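Capsid protein (Infectious hypodermal and hematopoietic necrosis virus, PDB 3N7X) forms the icosahedral shell of a shrimp-infecting densovirus, sixty beta-barrel subunits assembling with calcium ions bound where neighbouring copies meet. Local coordinates at residues A93-T96 / Q97-M101; S104-T108 / Y109-V113; T167-L171 / A172-Q176; Y190-P193 / I194-F197. One frame throughout, in Å; residues are numbered along the deposited sequence.

How the contacts relate
All four contacts are local: in each, the two segments adjoin in sequence, so none closes a long loop, and they follow in series without nesting or crossing. Contact 1 starts helix 97-109 where strand 93-95 ends, and contact 2 finishes the same helix and turns the chain into strand 111-131; the two touch where Tyr-99 meets the sulfur of Met-106. Contact 3 starts helix 171-176, and its Leu-171 and Ile-175 pack on Ala-93 of contact 1. Contact 4 builds the short helix 192-196, its centre about 39 Å from that of contact 1. Contacts 3 and 4 supply calcium ligands that come together only between different subunits.

Contact 1 of 4, residues A93-T96 / Q97-M101; sequences ATET and QRYKM
Thr-96 makes an N-cap for helix 97-109, a local contact where strand 93-95 passes into the helix, in a largely buried part of the subunit. Its OG1 lies between the backbone N and the carbonyl carbon (chi1 58°), which turns the hydroxyl back over the first helical turn. There it accepts from the N-H of Tyr-99, 3.1 Å from N to OG1 and fairly straight at 160°. The carbonyl of the same residue begins the regular ladder, Thr-96 O taking the N-H of Lys-100 at 2.9 Å. Threonine suits an N-cap because its short side chain sets an acceptor beside an amide that has no earlier helical carbonyl to use. OG1 is also bonded to the carbonyl of Leu-83, which ties the cap to the chain entering strand 84-86, the antiparallel partner of strand 93-95. Glu-95 reaches along the flank of the helix. Its CB meets the Tyr-99 ring at the edge, 3.5 Å from CD2, and the carboxylate plane is turned 66° from the ring. OE2 rests 3.4 Å from CG of Lys-100, against the aliphatic part of that chain; NZ lies 5.8 Å from OE2, too far for a salt bridge. The Tyr-99 hydroxyl is bonded to the backbone of Ile-225, while Arg-98 leaves the turn for a second subunit, NE bonding to the carbonyl of Pro-298 and NH1 forming a salt bridge with Asp-44.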
loop_
_atom_site.group_PDB
_atom_site.type_symbol
_atom_site.label_atom_id
_atom_site.label_comp_id
_atom_site.label_asym_id
_atom_site.label_seq_id
_atom_site.Cartn_x
_atom_site.Cartn_y
_atom_site.Cartn_z
ATOM N N ALA A 93 -88.125 -30.881 -55.232
ATOM C CA ALA A 93 -87.007 -29.948 -55.222
ATOM C C ALA A 93 -87.522 -28.525 -55.423
ATOM O O ALA A 93 -88.382 -28.280 -56.266
ATOM C CB ALA A 93 -86.010 -30.308 -56.320
ATOM N N THR A 94 -87.002 -27.590 -54.635
ATOM C CA THR A 94 -87.402 -26.192 -54.746
ATOM C C THR A 94 -86.185 -25.352 -54.359
ATOM O O THR A 94 -85.379 -25.762 -53.525
ATOM C CB THR A 94 -88.606 -25.874 -53.815
ATOM O OG1 THR A 94 -89.103 -24.563 -54.105
ATOM C CG2 THR A 94 -88.192 -25.936 -52.350
ATOM N N GLU A 95 -86.027 -24.186 -54.967
ATOM C CA GLU A 95 -84.870 -23.375 -54.635
ATOM C C GLU A 95 -84.955 -22.755 -53.245
ATOM O O GLU A 95 -86.041 -22.440 -52.758
ATOM C CB GLU A 95 -84.646 -22.295 -55.703
ATOM C CG GLU A 95 -85.899 -21.668 -56.264
ATOM C CD GLU A 95 -85.619 -20.732 -57.438
ATOM O OE1 GLU A 95 -85.006 -21.178 -58.434
ATOM O OE2 GLU A 95 -86.025 -19.550 -57.366
ATOM N N THR A 96 -83.796 -22.620 -52.602
ATOM C CA THR A 96 -83.708 -22.025 -51.274
ATOM C C THR A 96 -83.961 -20.526 -51.397
ATOM O O THR A 96 -83.704 -19.938 -52.447
ATOM C CB THR A 96 -82.305 -22.215 -50.673
ATOM O OG1 THR A 96 -81.333 -21.633 -51.554
ATOM C CG2 THR A 96 -81.993 -23.690 -50.484
ATOM N N GLN A 97 -84.456 -19.903 -50.332
ATOM C CA GLN A 97 -84.717 -18.468 -50.370
ATOM C C GLN A 97 -83.471 -17.716 -50.799
ATOM O O GLN A 97 -83.546 -16.779 -51.598
ATOM C CB GLN A 97 -85.155 -17.945 -49.001
ATOM C CG GLN A 97 -86.650 -17.988 -48.744
ATOM C CD GLN A 97 -87.464 -17.290 -49.827
ATOM O OE1 GLN A 97 -88.050 -17.944 -50.691
ATOM N NE2 GLN A 97 -87.497 -15.959 -49.784
ATOM N N ARG A 98 -82.324 -18.125 -50.270
ATOM C CA ARG A 98 -81.083 -17.457 -50.615
ATOM C C ARG A 98 -80.775 -17.559 -52.101
ATOM O O ARG A 98 -80.486 -16.548 -52.743
ATOM C CB ARG A 98 -79.928 -17.992 -49.761
ATOM C CG ARG A 98 -80.098 -17.614 -48.292
ATOM C CD ARG A 98 -78.867 -17.845 -47.426
ATOM N NE ARG A 98 -79.078 -17.239 -46.113
ATOM C CZ ARG A 98 -78.114 -16.832 -45.290
ATOM N NH1 ARG A 98 -76.836 -16.963 -45.625
ATOM N NH2 ARG A 98 -78.433 -16.263 -44.135
ATOM N N TYR A 99 -80.851 -18.756 -52.668
ATOM C CA TYR A 99 -80.576 -18.876 -54.089
ATOM C C TYR A 99 -81.579 -18.028 -54.869
ATOM O O TYR A 99 -81.213 -17.284 -55.779
ATOM C CB TYR A 99 -80.656 -20.336 -54.543
ATOM C CG TYR A 99 -80.570 -20.505 -56.048
ATOM C CD1 TYR A 99 -79.629 -19.795 -56.803
ATOM C CD2 TYR A 99 -81.439 -21.366 -56.723
ATOM C CE1 TYR A 99 -79.559 -19.937 -58.196
ATOM C CE2 TYR A 99 -81.376 -21.517 -58.113
ATOM C CZ TYR A 99 -80.436 -20.800 -58.842
ATOM O OH TYR A 99 -80.386 -20.948 -60.213
ATOM N N LYS A 100 -82.845 -18.130 -54.487
ATOM C CA LYS A 100 -83.909 -17.394 -55.149
ATOM C C LYS A 100 -83.654 -15.889 -55.226
ATOM O O LYS A 100 -83.863 -15.270 -56.269
ATOM C CB LYS A 100 -85.227 -17.658 -54.425
ATOM C CG LYS A 100 -86.445 -17.027 -55.066
ATOM C CD LYS A 100 -87.689 -17.391 -54.275
ATOM C CE LYS A 100 -88.950 -16.769 -54.865
ATOM N NZ LYS A 100 -90.165 -17.124 -54.062
ATOM N N MET A 101 -83.189 -15.306 -54.129
ATOM C CA MET A 101 -82.941 -13.872 -54.079
ATOM C C MET A 101 -81.702 -13.370 -54.810
ATOM O O MET A 101 -81.593 -12.171 -55.064
ATOM C CB MET A 101 -82.864 -13.414 -52.628
ATOM C CG MET A 101 -84.092 -13.758 -51.814
ATOM S SD MET A 101 -85.528 -12.836 -52.351
ATOM C CE MET A 101 -85.494 -11.513 -51.212
#

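Contact 2 of 4, residues S104-T108 / Y109-V113; sequences SMMKT and YGWKV
Two torsions bring Met-106 and Trp-111 together: CG of Trp-111 sits between its own backbone N and carbonyl carbon (chi1 48°), folding the indole back toward the helix, and the Met-106 chain runs straight to SD before bending there (chi3 69°). The result is a Met-aromatic contact across the C-terminal end of helix 97-109, where the chain turns into strand 111-131. The methyl CE of Met-106 lies over one face of the indole, offset toward the rim, 3.4 Å from CD1 of Trp-111. Its sulfur is more oblique, SD standing 5.1 Å from the centroid of the five-membered ring. A flexible, unbranched methionine suits this spot: its bend at SD brings the methyl over the ring, while the side chain also meets Leu-293 and Val-295 of strand 281-296. The indole NE1 is satisfied by the carbonyl of Gly-223.

The last helical bonds run from Tyr-109 N to Met-105 O at 2.8 Å and from Gly-110 N to Met-106 O at 3.0 Å, the second less straight. Gly-110 then leaves the helix with a positive phi of 105°, and lacking a CB it avoids a collision with the carbonyl of Tyr-109. The Tyr-109 and Thr-108 side chains run side by side, and CG of Met-105 touches CD2 of Tyr-109 at 4.1 Å. The tyrosine hydroxyl is bonded to Gln-97 of a second subunit, so the helix end takes part in a subunit interface. Methyl CG2 of Thr-108 stands squarely above the Tyr-109 ring, 3.7 Å from its centroid.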
loop_
_atom_site.group_PDB
_atom_site.type_symbol
_atom_site.label_atom_id
_atom_site.label_comp_id
_atom_site.label_asym_id
_atom_site.label_seq_id
_atom_site.Cartn_x
_atom_site.Cartn_y
_atom_site.Cartn_z
ATOM N N SER A 104 -80.892 -14.072 -60.072
ATOM C CA SER A 104 -80.774 -13.154 -61.191
ATOM C C SER A 104 -79.389 -12.518 -61.285
ATOM O O SER A 104 -78.798 -12.439 -62.367
ATOM C CB SER A 104 -81.842 -12.068 -61.077
ATOM O OG SER A 104 -82.021 -11.417 -62.321
ATOM N N MET A 105 -78.876 -12.061 -60.151
ATOM C CA MET A 105 -77.564 -11.436 -60.114
ATOM C C MET A 105 -76.481 -12.447 -60.496
ATOM O O MET A 105 -75.570 -12.131 -61.260
ATOM C CB MET A 105 -77.301 -10.869 -58.723
ATOM C CG MET A 105 -76.283 -9.749 -58.701
ATOM S SD MET A 105 -75.912 -9.205 -57.023
ATOM C CE MET A 105 -77.444 -8.439 -56.596
ATOM N N MET A 106 -76.582 -13.661 -59.960
ATOM C CA MET A 106 -75.625 -14.720 -60.266
ATOM C C MET A 106 -75.573 -14.946 -61.759
ATOM O O MET A 106 -74.512 -14.917 -62.376
ATOM C CB MET A 106 -76.062 -16.046 -59.667
ATOM C CG MET A 106 -75.878 -16.200 -58.206
ATOM S SD MET A 106 -76.523 -17.821 -57.806
ATOM C CE MET A 106 -75.309 -18.899 -58.608
ATOM N N LYS A 107 -76.748 -15.216 -62.310
ATOM C CA LYS A 107 -76.909 -15.500 -63.719
ATOM C C LYS A 107 -76.244 -14.481 -64.621
ATOM O O LYS A 107 -75.527 -14.836 -65.553
ATOM C CB LYS A 107 -78.398 -15.571 -64.060
ATOM C CG LYS A 107 -78.681 -15.769 -65.546
ATOM C CD LYS A 107 -80.159 -15.586 -65.871
ATOM C CE LYS A 107 -80.628 -14.173 -65.534
ATOM N NZ LYS A 107 -82.069 -13.936 -65.874
ATOM N N THR A 108 -76.477 -13.209 -64.335
ATOM C CA THR A 108 -75.944 -12.152 -65.171
ATOM C C THR A 108 -74.538 -11.651 -64.888
ATOM O O THR A 108 -73.774 -11.400 -65.816
ATOM C CB THR A 108 -76.881 -10.939 -65.141
ATOM O OG1 THR A 108 -78.195 -11.349 -65.541
ATOM C CG2 THR A 108 -76.378 -9.854 -66.079
ATOM N N TYR A 109 -74.183 -11.505 -63.621
ATOM C CA TYR A 109 -72.876 -10.960 -63.305
ATOM C C TYR A 109 -71.784 -11.915 -62.856
ATOM O O TYR A 109 -70.625 -11.523 -62.774
ATOM C CB TYR A 109 -73.060 -9.820 -62.307
ATOM C CG TYR A 109 -73.923 -8.725 -62.898
ATOM C CD1 TYR A 109 -73.415 -7.867 -63.875
ATOM C CD2 TYR A 109 -75.271 -8.600 -62.548
ATOM C CE1 TYR A 109 -74.223 -6.916 -64.494
ATOM C CE2 TYR A 109 -76.092 -7.649 -63.170
ATOM C CZ TYR A 109 -75.558 -6.814 -64.141
ATOM O OH TYR A 109 -76.349 -5.885 -64.776
ATOM N N GLY A 110 -72.137 -13.162 -62.568
ATOM C CA GLY A 110 -71.109 -14.115 -62.184
ATOM C C GLY A 110 -70.983 -14.501 -60.725
ATOM O O GLY A 110 -71.379 -13.756 -59.821
ATOM N N TRP A 111 -70.398 -15.673 -60.503
ATOM C CA TRP A 111 -70.221 -16.199 -59.162
ATOM C C TRP A 111 -69.038 -17.163 -59.068
ATOM O O TRP A 111 -68.487 -17.594 -60.084
ATOM C CB TRP A 111 -71.496 -16.926 -58.731
ATOM C CG TRP A 111 -72.001 -17.884 -59.778
ATOM C CD1 TRP A 111 -72.956 -17.637 -60.721
ATOM C CD2 TRP A 111 -71.543 -19.225 -60.012
ATOM N NE1 TRP A 111 -73.123 -18.738 -61.529
ATOM C CE2 TRP A 111 -72.269 -19.727 -61.116
ATOM C CE3 TRP A 111 -70.589 -20.049 -59.398
ATOM C CZ2 TRP A 111 -72.075 -21.023 -61.620
ATOM C CZ3 TRP A 111 -70.393 -21.339 -59.899
ATOM C CH2 TRP A 111 -71.136 -21.811 -61.001
ATOM N N LYS A 112 -68.665 -17.488 -57.831
ATOM C CA LYS A 112 -67.574 -18.414 -57.533
ATOM C C LYS A 112 -68.008 -19.235 -56.341
ATOM O O LYS A 112 -68.796 -18.768 -55.516
ATOM C CB LYS A 112 -66.306 -17.695 -57.068
ATOM C CG LYS A 112 -65.599 -16.839 -58.056
ATOM C CD LYS A 112 -64.393 -16.206 -57.384
ATOM C CE LYS A 112 -63.644 -15.329 -58.362
ATOM N NZ LYS A 112 -62.476 -14.683 -57.724
ATOM N N VAL A 113 -67.479 -20.447 -56.242
ATOM C CA VAL A 113 -67.747 -21.293 -55.096
ATOM C C VAL A 113 -66.383 -21.461 -54.446
ATOM O O VAL A 113 -65.437 -21.948 -55.069
ATOM C CB VAL A 113 -68.286 -22.672 -55.489
ATOM C CG1 VAL A 113 -68.428 -23.537 -54.242
ATOM C CG2 VAL A 113 -69.630 -22.525 -56.172
#

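Contact 3 of 4, residues T167-L171 / A172-Q176; sequences TDVTL and AKWIQ. With CA (calcium ion), chain B.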
loop_
_atom_site.group_PDB
_atom_site.type_symbol
_atom_site.label_atom_id
_atom_site.label_comp_id
_atom_site.label_asym_id
_atom_site.label_seq_id
_atom_site.Cartn_x
_atom_site.Cartn_y
_atom_site.Cartn_z
ATOM N N THR A 167 -82.366 -44.967 -64.303
ATOM C CA THR A 167 -82.047 -43.842 -65.168
ATOM C C THR A 167 -83.066 -42.720 -65.230
ATOM O O THR A 167 -82.981 -41.841 -66.083
ATOM C CB THR A 167 -81.777 -44.340 -66.576
ATOM O OG1 THR A 167 -82.808 -45.271 -66.934
ATOM C CG2 THR A 167 -80.385 -45.026 -66.649
ATOM N N ASP A 168 -84.020 -42.736 -64.317
ATOM C CA ASP A 168 -85.039 -41.705 -64.296
ATOM C C ASP A 168 -84.977 -40.944 -62.981
ATOM O O ASP A 168 -85.981 -40.382 -62.529
ATOM C CB ASP A 168 -86.421 -42.336 -64.455
ATOM C CG ASP A 168 -86.688 -43.429 -63.423
ATOM O OD1 ASP A 168 -87.878 -43.722 -63.160
ATOM O OD2 ASP A 168 -85.708 -43.999 -62.882
ATOM N N VAL A 169 -83.804 -40.929 -62.364
ATOM C CA VAL A 169 -83.643 -40.237 -61.095
ATOM C C VAL A 169 -83.793 -38.715 -61.256
ATOM O O VAL A 169 -83.346 -38.137 -62.244
ATOM C CB VAL A 169 -82.275 -40.586 -60.463
ATOM C CG1 VAL A 169 -81.155 -40.155 -61.385
ATOM C CG2 VAL A 169 -82.150 -39.938 -59.100
ATOM N N THR A 170 -84.437 -38.078 -60.282
ATOM C CA THR A 170 -84.668 -36.634 -60.309
ATOM C C THR A 170 -83.814 -35.900 -59.282
ATOM O O THR A 170 -83.230 -36.519 -58.391
ATOM C CB THR A 170 -86.126 -36.301 -59.970
ATOM O OG1 THR A 170 -86.373 -36.627 -58.595
ATOM C CG2 THR A 170 -87.076 -37.092 -60.851
ATOM N N LEU A 171 -83.753 -34.577 -59.396
ATOM C CA LEU A 171 -82.992 -33.793 -58.440
ATOM C C LEU A 171 -83.565 -34.005 -57.037
ATOM O O LEU A 171 -82.819 -34.094 -56.057
ATOM C CB LEU A 171 -83.040 -32.306 -58.791
ATOM C CG LEU A 171 -82.417 -31.383 -57.736
ATOM C CD1 LEU A 171 -80.982 -31.797 -57.489
ATOM C CD2 LEU A 171 -82.489 -29.927 -58.188
ATOM N N ALA A 172 -84.888 -34.088 -56.938
ATOM C CA ALA A 172 -85.525 -34.298 -55.643
ATOM C C ALA A 172 -84.990 -35.567 -54.970
ATOM O O ALA A 172 -84.699 -35.567 -53.774
ATOM C CB ALA A 172 -87.039 -34.390 -55.804
ATOM N N LYS A 173 -84.862 -36.646 -55.738
ATOM C CA LYS A 173 -84.356 -37.905 -55.197
ATOM C C LYS A 173 -82.958 -37.720 -54.606
ATOM O O LYS A 173 -82.690 -38.138 -53.478
ATOM C CB LYS A 173 -84.314 -38.974 -56.294
ATOM C CG LYS A 173 -85.684 -39.444 -56.759
ATOM C CD LYS A 173 -86.273 -40.490 -55.821
ATOM C CE LYS A 173 -85.489 -41.804 -55.904
ATOM N NZ LYS A 173 -86.028 -42.881 -55.012
ATOM N N TRP A 174 -82.069 -37.092 -55.373
ATOM C CA TRP A 174 -80.710 -36.856 -54.907
ATOM C C TRP A 174 -80.690 -36.036 -53.620
ATOM O O TRP A 174 -79.869 -36.274 -52.737
ATOM C CB TRP A 174 -79.889 -36.137 -55.974
ATOM C CG TRP A 174 -79.429 -37.018 -57.093
ATOM C CD1 TRP A 174 -79.896 -37.025 -58.376
ATOM C CD2 TRP A 174 -78.363 -37.972 -57.050
ATOM N NE1 TRP A 174 -79.181 -37.916 -59.136
ATOM C CE2 TRP A 174 -78.233 -38.512 -58.347
ATOM C CE3 TRP A 174 -77.500 -38.420 -56.042
ATOM C CZ2 TRP A 174 -77.273 -39.477 -58.667
ATOM C CZ3 TRP A 174 -76.541 -39.382 -56.358
ATOM C CH2 TRP A 174 -76.438 -39.897 -57.662
ATOM N N ILE A 175 -81.585 -35.063 -53.517
ATOM C CA ILE A 175 -81.644 -34.246 -52.316
ATOM C C ILE A 175 -82.144 -35.115 -51.169
ATOM O O ILE A 175 -81.686 -35.000 -50.033
ATOM C CB ILE A 175 -82.594 -33.052 -52.503
ATOM C CG1 ILE A 175 -82.000 -32.082 -53.524
ATOM C CG2 ILE A 175 -82.829 -32.355 -51.174
ATOM C CD1 ILE A 175 -82.841 -30.843 -53.751
ATOM N N GLN A 176 -83.087 -35.995 -51.476
ATOM C CA GLN A 176 -83.645 -36.883 -50.469
ATOM C C GLN A 176 -82.603 -37.864 -49.943
ATOM O O GLN A 176 -82.571 -38.174 -48.749
ATOM C CB GLN A 176 -84.825 -37.664 -51.056
ATOM C CG GLN A 176 -86.165 -36.942 -50.974
ATOM C CD GLN A 176 -87.142 -37.369 -52.071
ATOM O OE1 GLN A 176 -87.207 -38.542 -52.448
ATOM N NE2 GLN A 176 -87.914 -36.411 -52.580
HETATM CA CA CA B . -83.706 -38.006 -46.702
HETATM O O HOH W 1 -82.914 -35.790 -47.237
HETATM O O HOH W 2 -84.779 -39.483 -45.123
HETATM O O HOH W 3 -83.280 -40.279 -47.269
#
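Thr-170 N-caps helix 171-176: its OG1 accepts the N-H of Lys-173, with N and OG1 3.2 Å apart and the bond angle 161°. With chi1 at 68° the hydroxyl is turned to the Lys-173 amide of the first turn, a task for which a short beta-hydroxyl is well shaped. Beyond the cap, Trp-174 N reaches Thr-170 O at 3.3 Å and Ile-175 N reaches Leu-171 O at 3.0 Å. Val-169, just before the cap, presses CG2 toward the indole of Trp-174, 3.8 Å from CD1, crossing it at about a right angle, while CG of Leu-171 meets CD1 of Ile-175 at 4.0 Å. At the other end the carbonyl oxygen of Gln-176 binds a calcium ion at 2.4 Å. Three waters coordinate the same ion, one of which donates to Ile-175 O, and the carbonyl of Tyr-55 of the same chain and the carboxylate of Glu-191 of a third subunit complete the site. The indole is positioned by a bond from NE1 to the carbonyl of Leu-320 and by an edge-to-face meeting with Trp-78. Leu-171 and Ile-175 pack on Tyr-84 of strand 84-86, whereas Val-169 and Trp-174 face strands 161-164 and 179-182.

Contact 4 of 4, residues Y190-P193 / I194-F197; sequences YEDP and IQQF. With CA (calcium ion), chain C.
Glu-191, Asp-192 and Pro-193 offer their carbonyls in turn to Gln-195, Gln-196 and Phe-197, building the short helix 192-196. Just ahead of them Tyr-190 sends its hydroxyl to a calcium-bound water, 2.7 Å from OH. Glu-191 then binds the calcium ion itself through one carboxylate oxygen, OE2, at 2.3 Å. The other oxygen, OE1, takes a hydrogen bond from a second calcium-bound water at 2.6 Å, which should help fix the rotation of the carboxylate. The extended glutamate chain carries its carboxylate to the ion while its CG packs 4.0 Å from CD1 of Ile-194. With CG anti to the backbone N (chi1 -157°), the Asp-192 carboxylate swings toward Gln-196, and OD1 accepts from a water at 2.8 Å; the same water bonds weakly to OE1 of Gln-196, whose amide lies only 11° from the carboxylate plane. That OE1 is gripped more firmly by NE2 of Gln-195, 3.0 Å away, on a lone pair, and it also accepts from the backbone N of Cys-302 of a fifth subunit. Pro-193, in the first turn, suits a place where no amide hydrogen is needed, and its O accepts from Phe-197 N at 3.0 Å while lying at the phenyl edge. Since Tyr-55 and Gln-176 of a fourth subunit give the other protein ligands through neutral carbonyls, and three waters fill the rest, Glu-191 probably supplies much of the electrostatic hold on the ion.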
loop_
_atom_site.group_PDB
_atom_site.type_symbol
_atom_site.label_atom_id
_atom_site.label_comp_id
_atom_site.label_asym_id
_atom_site.label_seq_id
_atom_site.Cartn_x
_atom_site.Cartn_y
_atom_site.Cartn_z
ATOM N N TYR A 190 -69.835 -60.115 -54.129
ATOM C CA TYR A 190 -70.074 -58.942 -53.297
ATOM C C TYR A 190 -68.820 -58.327 -52.684
ATOM O O TYR A 190 -68.872 -57.211 -52.169
ATOM C CB TYR A 190 -71.096 -59.269 -52.198
ATOM C CG TYR A 190 -70.533 -59.974 -50.987
ATOM C CD1 TYR A 190 -69.780 -61.141 -51.117
ATOM C CD2 TYR A 190 -70.764 -59.477 -49.702
ATOM C CE1 TYR A 190 -69.272 -61.797 -49.998
ATOM C CE2 TYR A 190 -70.263 -60.124 -48.571
ATOM C CZ TYR A 190 -69.516 -61.282 -48.725
ATOM O OH TYR A 190 -69.012 -61.923 -47.615
ATOM N N GLU A 191 -67.697 -59.041 -52.745
ATOM C CA GLU A 191 -66.444 -58.520 -52.195
ATOM C C GLU A 191 -65.685 -57.644 -53.189
ATOM O O GLU A 191 -64.654 -57.064 -52.851
ATOM C CB GLU A 191 -65.524 -59.668 -51.741
ATOM C CG GLU A 191 -65.784 -60.153 -50.319
ATOM C CD GLU A 191 -64.787 -61.205 -49.834
ATOM O OE1 GLU A 191 -63.583 -61.095 -50.154
ATOM O OE2 GLU A 191 -65.205 -62.133 -49.107
ATOM N N ASP A 192 -66.198 -57.526 -54.407
ATOM C CA ASP A 192 -65.504 -56.746 -55.422
ATOM C C ASP A 192 -65.095 -55.339 -54.988
ATOM O O ASP A 192 -63.951 -54.927 -55.191
ATOM C CB ASP A 192 -66.338 -56.667 -56.699
ATOM C CG ASP A 192 -65.486 -56.384 -57.926
ATOM O OD1 ASP A 192 -64.563 -57.184 -58.205
ATOM O OD2 ASP A 192 -65.730 -55.366 -58.610
ATOM N N PRO A 193 -66.016 -54.583 -54.377
ATOM C CA PRO A 193 -65.679 -53.224 -53.943
ATOM C C PRO A 193 -64.463 -53.124 -53.019
ATOM O O PRO A 193 -63.605 -52.262 -53.220
ATOM C CB PRO A 193 -66.964 -52.752 -53.273
ATOM C CG PRO A 193 -68.023 -53.472 -54.051
ATOM C CD PRO A 193 -67.444 -54.865 -54.148
ATOM N N ILE A 194 -64.376 -53.998 -52.016
ATOM C CA ILE A 194 -63.241 -53.945 -51.092
ATOM C C ILE A 194 -61.954 -54.474 -51.718
ATOM O O ILE A 194 -60.863 -54.222 -51.211
ATOM C CB ILE A 194 -63.512 -54.719 -49.778
ATOM C CG1 ILE A 194 -63.591 -56.221 -50.047
ATOM C CG2 ILE A 194 -64.787 -54.200 -49.128
ATOM C CD1 ILE A 194 -63.814 -57.050 -48.796
ATOM N N GLN A 195 -62.075 -55.207 -52.816
ATOM C CA GLN A 195 -60.892 -55.712 -53.487
ATOM C C GLN A 195 -60.382 -54.677 -54.483
ATOM O O GLN A 195 -59.191 -54.631 -54.782
ATOM C CB GLN A 195 -61.203 -57.015 -54.244
ATOM C CG GLN A 195 -60.126 -57.401 -55.276
ATOM C CD GLN A 195 -60.416 -58.703 -56.025
ATOM O OE1 GLN A 195 -60.355 -59.794 -55.452
ATOM N NE2 GLN A 195 -60.729 -58.590 -57.313
ATOM N N GLN A 196 -61.283 -53.824 -54.966
ATOM C CA GLN A 196 -60.941 -52.850 -55.998
ATOM C C GLN A 196 -60.704 -51.376 -55.662
ATOM O O GLN A 196 -59.721 -50.790 -56.119
ATOM C CB GLN A 196 -61.993 -52.939 -57.107
ATOM C CG GLN A 196 -62.100 -54.323 -57.728
ATOM C CD GLN A 196 -60.863 -54.699 -58.524
ATOM O OE1 GLN A 196 -60.296 -55.780 -58.348
ATOM N NE2 GLN A 196 -60.442 -53.807 -59.414
ATOM N N PHE A 197 -61.597 -50.763 -54.896
ATOM C CA PHE A 197 -61.441 -49.349 -54.568
ATOM C C PHE A 197 -60.204 -49.029 -53.728
ATOM O O PHE A 197 -59.969 -49.633 -52.679
ATOM C CB PHE A 197 -62.716 -48.846 -53.898
ATOM C CG PHE A 197 -63.857 -48.664 -54.859
ATOM C CD1 PHE A 197 -64.124 -47.416 -55.414
ATOM C CD2 PHE A 197 -64.622 -49.753 -55.263
ATOM C CE1 PHE A 197 -65.137 -47.253 -56.364
ATOM C CE2 PHE A 197 -65.637 -49.604 -56.212
ATOM C CZ PHE A 197 -65.895 -48.352 -56.765
HETATM CA CA CA C . -64.710 -64.176 -48.233
HETATM O O HOH W 4 -66.928 -63.665 -47.433
HETATM O O HOH W 5 -62.695 -63.428 -49.329
HETATM O O HOH W 6 -62.367 -57.433 -59.932
HETATM O O HOH W 7 -65.430 -65.824 -46.672
#